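Local coordinates for protein transcription termination factor FttA (PDB 3AF6) that probably ends transcription by cutting nascent RNA at the exit channel of RNA polymerase, as a zinc-dependent endonuclease and 5'-3' exonuclease that acts on single-stranded RNA, at residues E438-L443 against I456-M461; R478-Q483 against N490-E495. All coordinates share one frame; numbering follows the deposited sequence.

Contact 1: residues E438-L443 against I456-M461; sequences EVMMVL and IYLDGM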
ATOM      1  N   GLU A 438       9.457  10.695   4.596  1.00 41.60           N
ATOM      2  CA  GLU A 438      10.896  10.487   4.650  1.00 42.14           C
ATOM      3  C   GLU A 438      11.622  11.805   4.835  1.00 43.46           C
ATOM      4  O   GLU A 438      12.528  11.919   5.667  1.00 44.51           O
ATOM      5  CB  GLU A 438      11.395   9.823   3.374  1.00 41.65           C
ATOM      6  CG  GLU A 438      12.882   9.506   3.399  1.00 39.16           C
ATOM      7  CD  GLU A 438      13.230   8.363   4.338  1.00 38.89           C
ATOM      8  OE1 GLU A 438      12.313   7.707   4.863  1.00 39.00           O
ATOM      9  OE2 GLU A 438      14.432   8.107   4.541  1.00 43.78           O
ATOM     10  N   VAL A 439      11.242  12.795   4.038  1.00 44.65           N
ATOM     11  CA  VAL A 439      11.859  14.108   4.136  1.00 45.20           C
ATOM     12  C   VAL A 439      11.459  14.719   5.473  1.00 46.27           C
ATOM     13  O   VAL A 439      12.223  15.482   6.078  1.00 49.00           O
ATOM     14  CB  VAL A 439      11.410  15.024   2.988  1.00 45.03           C
ATOM     15  CG1 VAL A 439      11.890  16.453   3.227  1.00 45.44           C
ATOM     16  CG2 VAL A 439      11.960  14.493   1.676  1.00 43.38           C
ATOM     17  N   MET A 440      10.267  14.380   5.950  1.00 45.47           N
ATOM     18  CA  MET A 440       9.834  14.904   7.240  1.00 46.83           C
ATOM     19  C   MET A 440      10.832  14.453   8.292  1.00 47.61           C
ATOM     20  O   MET A 440      11.380  15.279   9.011  1.00 49.36           O
ATOM     21  CB  MET A 440       8.428  14.411   7.601  1.00 44.76           C
ATOM     22  CG  MET A 440       7.325  15.379   7.186  1.00 43.15           C
ATOM     23  SD  MET A 440       5.749  14.547   7.011  1.00 43.13           S
ATOM     24  CE  MET A 440       5.137  14.537   8.724  1.00 41.44           C
ATOM     25  N   MET A 441      11.083  13.148   8.364  1.00 48.31           N
ATOM     26  CA  MET A 441      12.024  12.614   9.338  1.00 48.66           C
ATOM     27  C   MET A 441      13.354  13.340   9.250  1.00 47.91           C
ATOM     28  O   MET A 441      13.881  13.811  10.255  1.00 47.27           O
ATOM     29  CB  MET A 441      12.230  11.123   9.115  1.00 51.35           C
ATOM     30  CG  MET A 441      10.997  10.299   9.410  1.00 55.76           C
ATOM     31  SD  MET A 441      10.434  10.491  11.108  1.00 62.22           S
ATOM     32  CE  MET A 441       9.325  11.860  10.966  1.00 61.28           C
ATOM     33  N   VAL A 442      13.894  13.450   8.046  1.00 46.54           N
ATOM     34  CA  VAL A 442      15.152  14.147   7.887  1.00 46.15           C
ATOM     35  C   VAL A 442      15.116  15.514   8.568  1.00 48.56           C
ATOM     36  O   VAL A 442      16.044  15.859   9.287  1.00 51.48           O
ATOM     37  CB  VAL A 442      15.520  14.326   6.406  1.00 43.08           C
ATOM     38  CG1 VAL A 442      16.753  15.192   6.281  1.00 39.42           C
ATOM     39  CG2 VAL A 442      15.781  12.975   5.780  1.00 42.88           C
ATOM     40  N   LEU A 443      14.054  16.288   8.365  1.00 49.73           N
ATOM     41  CA  LEU A 443      13.974  17.609   8.991  1.00 50.23           C
ATOM     42  C   LEU A 443      13.666  17.560  10.488  1.00 51.03           C
ATOM     43  O   LEU A 443      14.024  18.474  11.228  1.00 50.31           O
ATOM     44  CB  LEU A 443      12.920  18.470   8.294  1.00 48.77           C
ATOM     45  CG  LEU A 443      13.156  18.822   6.826  1.00 49.02           C
ATOM     46  CD1 LEU A 443      11.934  19.553   6.285  1.00 48.57           C
ATOM     47  CD2 LEU A 443      14.395  19.667   6.679  1.00 46.57           C
ATOM     48  N   ILE A 456       7.352  24.598   8.982  1.00 63.85           N
ATOM     49  CA  ILE A 456       7.198  23.654   7.882  1.00 62.98           C
ATOM     50  C   ILE A 456       5.726  23.288   7.706  1.00 60.56           C
ATOM     51  O   ILE A 456       5.123  22.644   8.569  1.00 58.80           O
ATOM     52  CB  ILE A 456       8.016  22.351   8.113  1.00 63.68           C
ATOM     53  CG1 ILE A 456       9.458  22.691   8.504  1.00 62.25           C
ATOM     54  CG2 ILE A 456       8.033  21.513   6.832  1.00 62.67           C
ATOM     55  CD1 ILE A 456      10.246  21.502   9.006  1.00 59.89           C
ATOM     56  N   TYR A 457       5.162  23.705   6.577  1.00 58.35           N
ATOM     57  CA  TYR A 457       3.765  23.436   6.261  1.00 55.73           C
ATOM     58  C   TYR A 457       3.566  22.151   5.461  1.00 55.40           C
ATOM     59  O   TYR A 457       4.297  21.878   4.507  1.00 55.99           O
ATOM     60  CB  TYR A 457       3.175  24.611   5.486  1.00 53.40           C
ATOM     61  CG  TYR A 457       3.169  25.907   6.259  1.00 51.73           C
ATOM     62  CD1 TYR A 457       4.029  26.952   5.914  1.00 51.58           C
ATOM     63  CD2 TYR A 457       2.301  26.095   7.333  1.00 49.09           C
ATOM     64  CE1 TYR A 457       4.016  28.152   6.620  1.00 51.07           C
ATOM     65  CE2 TYR A 457       2.282  27.288   8.043  1.00 48.08           C
ATOM     66  CZ  TYR A 457       3.136  28.310   7.682  1.00 49.40           C
ATOM     67  OH  TYR A 457       3.099  29.496   8.370  1.00 48.72           O
ATOM     68  N   LEU A 458       2.566  21.370   5.857  1.00 54.44           N
ATOM     69  CA  LEU A 458       2.244  20.117   5.191  1.00 54.48           C
ATOM     70  C   LEU A 458       0.886  20.286   4.511  1.00 56.04           C
ATOM     71  O   LEU A 458      -0.140  20.425   5.181  1.00 57.15           O
ATOM     72  CB  LEU A 458       2.179  18.985   6.223  1.00 53.08           C
ATOM     73  CG  LEU A 458       3.354  18.875   7.206  1.00 52.73           C
ATOM     74  CD1 LEU A 458       3.165  17.639   8.084  1.00 51.56           C
ATOM     75  CD2 LEU A 458       4.679  18.795   6.444  1.00 48.46           C
ATOM     76  N   ASP A 459       0.869  20.263   3.182  1.00 56.21           N
ATOM     77  CA  ASP A 459      -0.380  20.458   2.457  1.00 55.90           C
ATOM     78  C   ASP A 459      -0.723  19.361   1.453  1.00 56.13           C
ATOM     79  O   ASP A 459       0.125  18.943   0.668  1.00 57.86           O
ATOM     80  CB  ASP A 459      -0.324  21.794   1.712  1.00 54.87           C
ATOM     81  CG  ASP A 459      -1.682  22.456   1.593  1.00 53.50           C
ATOM     82  OD1 ASP A 459      -2.704  21.762   1.801  1.00 52.00           O
ATOM     83  OD2 ASP A 459      -1.716  23.669   1.284  1.00 49.60           O
ATOM     84  N   GLY A 460      -1.970  18.900   1.479  1.00 54.75           N
ATOM     85  CA  GLY A 460      -2.393  17.901   0.517  1.00 53.61           C
ATOM     86  C   GLY A 460      -2.628  16.493   1.011  1.00 53.21           C
ATOM     87  O   GLY A 460      -2.336  15.532   0.297  1.00 55.25           O
ATOM     88  N   MET A 461      -3.179  16.359   2.210  1.00 51.14           N
ATOM     89  CA  MET A 461      -3.438  15.042   2.779  1.00 49.61           C
ATOM     90  C   MET A 461      -2.158  14.339   3.243  1.00 45.91           C
ATOM     91  O   MET A 461      -2.163  13.157   3.552  1.00 45.26           O
ATOM     92  CB  MET A 461      -4.203  14.170   1.779  1.00 52.96           C
ATOM     93  CG  MET A 461      -5.618  14.658   1.507  1.00 57.21           C
ATOM     94  SD  MET A 461      -6.646  14.679   3.005  1.00 64.59           S
ATOM     95  CE  MET A 461      -6.517  16.451   3.534  1.00 64.14           C
TER
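Asp459 OD2 is held by a salt bridge to Arg506 NE and a hydrogen bond with Tyr533 OH; Asp459 is the last residue of strand 456-459, whose Ile456 and Leu458 meet Leu443 and Met440 of helix 435-447. This carboxylate lies across the strand from the helix and takes no part in the contact itself, which is wholly apolar and consists of two side-chain pairs. In the first, Leu443 CD1 lies 3.7 Å from Ile456 CD1, and the same Ile456 methyl is 4.1 Å from Leu443 CB, so a single terminal methyl covers the root and one branch of the leucine. It can reach that far because Ile456 CG1 stands anti to the carbonyl carbon (chi1 -49°) and the chain then runs on extended to CD1. The second pair brings the end of Met440 to one branch of Leu458: CE is 3.7 Å from Leu458 CD1 and Met440 SD 4.2 Å from the same methyl. A bend at the CG-SD bond (chi3 84°) turns CE to that branch. The backbones stay well apart, the CA atoms of Leu443 and Ile456 being 9.1 Å from each other, as expected for a helix laid on a sheet through its side chains. Ile456 and Leu458 belong to the parallel sheet of the beta-CASP region, with backbone bonds to His498 on one neighbouring strand, while Tyr457 bonds to Ile517 and Ile519 on the other. Helix 435-447 is the connecting helix of a beta-alpha-beta crossover from strand 425-429 to strand 456-459. Four buried residues account for 165 Å² of surface buried between the segments, both sides summed, without any hydrogen bond between them; the chemistry therefore implies a fit set by shape and by exclusion of water, with directional bonding left to the sheet and to the strand's far side.

Contact 2: residues R478-Q483 against N490-E495; sequences RRLREQ and NPFLSE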
ATOM      1  N   ARG A 478      12.282  -1.311  12.759  1.00 45.67           N
ATOM      2  CA  ARG A 478      12.318  -1.649  14.172  1.00 47.41           C
ATOM      3  C   ARG A 478      12.656  -0.457  15.060  1.00 48.60           C
ATOM      4  O   ARG A 478      12.085  -0.301  16.136  1.00 48.03           O
ATOM      5  CB  ARG A 478      13.326  -2.772  14.403  1.00 47.98           C
ATOM      6  CG  ARG A 478      12.731  -4.151  14.213  1.00 48.84           C
ATOM      7  CD  ARG A 478      13.797  -5.204  14.034  1.00 49.18           C
ATOM      8  NE  ARG A 478      14.447  -5.110  12.733  1.00 48.32           N
ATOM      9  CZ  ARG A 478      15.303  -6.013  12.264  1.00 49.26           C
ATOM     10  NH1 ARG A 478      15.623  -7.081  12.989  1.00 45.92           N
ATOM     11  NH2 ARG A 478      15.829  -5.854  11.058  1.00 49.26           N
ATOM     12  N   ARG A 479      13.579   0.384  14.608  1.00 50.56           N
ATOM     13  CA  ARG A 479      13.965   1.551  15.387  1.00 53.72           C
ATOM     14  C   ARG A 479      12.795   2.508  15.534  1.00 55.02           C
ATOM     15  O   ARG A 479      12.295   2.744  16.637  1.00 55.54           O
ATOM     16  CB  ARG A 479      15.139   2.274  14.727  1.00 56.30           C
ATOM     17  CG  ARG A 479      15.687   3.415  15.565  1.00 62.38           C
ATOM     18  CD  ARG A 479      17.066   3.861  15.097  1.00 67.57           C
ATOM     19  NE  ARG A 479      17.000   4.902  14.074  1.00 72.14           N
ATOM     20  CZ  ARG A 479      18.066   5.505  13.554  1.00 75.77           C
ATOM     21  NH1 ARG A 479      19.283   5.160  13.964  1.00 77.16           N
ATOM     22  NH2 ARG A 479      17.918   6.463  12.639  1.00 77.00           N
ATOM     23  N   LEU A 480      12.356   3.054  14.410  1.00 56.33           N
ATOM     24  CA  LEU A 480      11.245   3.989  14.399  1.00 57.80           C
ATOM     25  C   LEU A 480      10.016   3.372  15.068  1.00 59.39           C
ATOM     26  O   LEU A 480       9.197   4.089  15.634  1.00 58.35           O
ATOM     27  CB  LEU A 480      10.918   4.377  12.957  1.00 58.21           C
ATOM     28  CG  LEU A 480      10.475   5.812  12.682  1.00 57.71           C
ATOM     29  CD1 LEU A 480      10.229   5.977  11.192  1.00 58.05           C
ATOM     30  CD2 LEU A 480       9.226   6.132  13.464  1.00 59.49           C
ATOM     31  N   ARG A 481       9.895   2.046  15.014  1.00 61.55           N
ATOM     32  CA  ARG A 481       8.749   1.368  15.611  1.00 64.74           C
ATOM     33  C   ARG A 481       8.708   1.484  17.122  1.00 67.77           C
ATOM     34  O   ARG A 481       7.737   1.989  17.688  1.00 68.88           O
ATOM     35  CB  ARG A 481       8.735  -0.112  15.258  1.00 64.65           C
ATOM     36  CG  ARG A 481       7.496  -0.805  15.794  1.00 67.27           C
ATOM     37  CD  ARG A 481       7.658  -2.300  15.842  1.00 67.68           C
ATOM     38  NE  ARG A 481       8.351  -2.773  14.658  1.00 72.27           N
ATOM     39  CZ  ARG A 481       8.441  -4.050  14.316  1.00 75.18           C
ATOM     40  NH1 ARG A 481       9.102  -4.389  13.216  1.00 76.27           N
ATOM     41  NH2 ARG A 481       7.856  -4.981  15.065  1.00 74.95           N
ATOM     42  N   GLU A 482       9.755   0.987  17.775  1.00 71.32           N
ATOM     43  CA  GLU A 482       9.849   1.032  19.231  1.00 74.44           C
ATOM     44  C   GLU A 482       9.769   2.491  19.684  1.00 75.19           C
ATOM     45  O   GLU A 482       9.134   2.817  20.688  1.00 74.68           O
ATOM     46  CB  GLU A 482      11.170   0.403  19.688  1.00 75.95           C
ATOM     47  CG  GLU A 482      11.399  -1.021  19.172  1.00 79.35           C
ATOM     48  CD  GLU A 482      10.394  -2.034  19.717  1.00 82.08           C
ATOM     49  OE1 GLU A 482      10.335  -2.213  20.953  1.00 83.57           O
ATOM     50  OE2 GLU A 482       9.665  -2.658  18.910  1.00 83.16           O
ATOM     51  N   GLN A 483      10.410   3.366  18.918  1.00 76.47           N
ATOM     52  CA  GLN A 483      10.420   4.791  19.206  1.00 78.35           C
ATOM     53  C   GLN A 483       9.000   5.348  19.164  1.00 80.76           C
ATOM     54  O   GLN A 483       8.780   6.521  19.458  1.00 80.68           O
ATOM     55  CB  GLN A 483      11.281   5.513  18.172  1.00 76.96           C
ATOM     56  CG  GLN A 483      11.550   6.973  18.478  1.00 74.97           C
ATOM     57  CD  GLN A 483      12.438   7.615  17.436  1.00 74.01           C
ATOM     58  OE1 GLN A 483      13.280   6.949  16.830  1.00 74.18           O
ATOM     59  NE2 GLN A 483      12.273   8.917  17.234  1.00 73.26           N
ATOM     60  N   ASN A 490       7.202  10.552  19.543  1.00 92.67           N
ATOM     61  CA  ASN A 490       6.750  10.365  18.175  1.00 88.70           C
ATOM     62  C   ASN A 490       7.223  11.540  17.320  1.00 85.79           C
ATOM     63  O   ASN A 490       6.744  12.662  17.477  1.00 85.62           O
ATOM     64  CB  ASN A 490       5.227  10.281  18.147  1.00 88.10           C
ATOM     65  CG  ASN A 490       4.716   9.539  16.946  1.00 87.62           C
ATOM     66  OD1 ASN A 490       5.067   9.861  15.812  1.00 88.39           O
ATOM     67  ND2 ASN A 490       3.882   8.532  17.182  1.00 86.58           N
ATOM     68  N   PRO A 491       8.172  11.297  16.402  1.00 82.81           N
ATOM     69  CA  PRO A 491       8.702  12.349  15.527  1.00 81.20           C
ATOM     70  C   PRO A 491       7.673  12.969  14.579  1.00 79.38           C
ATOM     71  O   PRO A 491       7.891  14.058  14.048  1.00 78.61           O
ATOM     72  CB  PRO A 491       9.830  11.640  14.783  1.00 80.65           C
ATOM     73  CG  PRO A 491       9.325  10.241  14.689  1.00 82.17           C
ATOM     74  CD  PRO A 491       8.791  10.001  16.086  1.00 82.35           C
ATOM     75  N   PHE A 492       6.560  12.276  14.362  1.00 77.60           N
ATOM     76  CA  PHE A 492       5.512  12.785  13.483  1.00 76.87           C
ATOM     77  C   PHE A 492       4.686  13.836  14.214  1.00 76.51           C
ATOM     78  O   PHE A 492       4.145  14.756  13.598  1.00 76.17           O
ATOM     79  CB  PHE A 492       4.598  11.645  13.017  1.00 76.58           C
ATOM     80  CG  PHE A 492       5.296  10.611  12.183  1.00 75.05           C
ATOM     81  CD1 PHE A 492       5.307   9.276  12.576  1.00 74.19           C
ATOM     82  CD2 PHE A 492       5.962  10.976  11.015  1.00 73.91           C
ATOM     83  CE1 PHE A 492       5.973   8.317  11.822  1.00 73.93           C
ATOM     84  CE2 PHE A 492       6.631  10.026  10.252  1.00 73.56           C
ATOM     85  CZ  PHE A 492       6.639   8.694  10.656  1.00 74.01           C
ATOM     86  N   LEU A 493       4.591  13.684  15.532  1.00 75.36           N
ATOM     87  CA  LEU A 493       3.843  14.616  16.369  1.00 74.14           C
ATOM     88  C   LEU A 493       4.596  15.933  16.545  1.00 72.64           C
ATOM     89  O   LEU A 493       4.005  16.940  16.940  1.00 72.57           O
ATOM     90  CB  LEU A 493       3.589  14.007  17.752  1.00 74.50           C
ATOM     91  CG  LEU A 493       2.687  12.785  17.911  1.00 74.11           C
ATOM     92  CD1 LEU A 493       2.793  12.270  19.340  1.00 74.15           C
ATOM     93  CD2 LEU A 493       1.252  13.151  17.575  1.00 73.38           C
ATOM     94  N   SER A 494       5.896  15.915  16.262  1.00 70.96           N
ATOM     95  CA  SER A 494       6.741  17.099  16.397  1.00 70.89           C
ATOM     96  C   SER A 494       5.983  18.394  16.134  1.00 72.41           C
ATOM     97  O   SER A 494       5.386  18.578  15.065  1.00 72.39           O
ATOM     98  CB  SER A 494       7.934  17.007  15.448  1.00 70.29           C
ATOM     99  OG  SER A 494       8.696  18.202  15.483  1.00 70.17           O
ATOM    100  N   GLU A 495       6.014  19.295  17.113  1.00 72.83           N
ATOM    101  CA  GLU A 495       5.316  20.567  16.995  1.00 74.01           C
ATOM    102  C   GLU A 495       5.957  21.507  15.971  1.00 72.90           C
ATOM    103  O   GLU A 495       5.707  22.713  15.989  1.00 73.97           O
ATOM    104  CB  GLU A 495       5.229  21.255  18.369  1.00 76.43           C
ATOM    105  CG  GLU A 495       6.568  21.694  18.974  1.00 80.21           C
ATOM    106  CD  GLU A 495       6.407  22.418  20.316  1.00 82.25           C
ATOM    107  OE1 GLU A 495       5.949  21.781  21.293  1.00 81.39           O
ATOM    108  OE2 GLU A 495       6.734  23.626  20.396  1.00 82.49           O
TER
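Gln483 and Asn490 bring the two backbones nearest, with 6.8 Å between their CA atoms; Gln483 O and Asn490 N, 4.3 Å apart, are too distant to bond, and no hydrogen bond joins the segments. The contact rests instead on side chains around Pro491, which receives one neighbour from the glutamine and another from a leucine of the helix. Gln483 has CG anti to its backbone N (chi1 -171°) and an extended chain beyond, which carries the amide out to the proline ring: NE2 is 3.8 Å from Pro491 CD and 4.1 Å from Pro491 CG. This is van der Waals contact of a polar group with the ring carbons. Leu480 supplies the apolar part through one methyl, CD2, which sits 4.3 Å from Pro491 CG and 4.2 Å from Phe492 CE1, approaching the phenyl ring obliquely. The loop is shaped by an Asx turn, in which Phe492 N donates to Asn490 OD1 at 3.2 Å, with an N-H...O angle of 149° and the donor in the carbonyl plane on a lone pair. By closing over Pro491, this bond helps fix the relative placement of proline and phenylalanine. The pair thus offers the short helix 478-482 a compact hydrophobic surface just before strand 497-499, an edge strand of the parallel sheet. Beyond the contact, Pro491 leans on Glu444 of helix 435-447, Phe492 packs against Thr466 and Thr470 of helix 462-471, and Leu480 reaches Leu375 in a loop.

Contact 1 and contact 2 follow each other along the chain within the beta-CASP region, their centres 14 Å apart, and they touch through Met441. On helix 435-447, Met440 serves contact 1 while the next residue, Met441, turns to the loop of contact 2, where its SD lies 3.8 Å from Pro491 CG and its CE comes up against Phe492 CE2. Helix 462-471 supplies a second bridge, because Thr466 touches both Met440 and Phe492. Helix 435-447 is thus held to the sheet in contact 1 and touched by the 490-495 loop of contact 2 at Met441 and Glu444. Both contacts lie away from the zinc ligands, which include His256, Asp367 and His618.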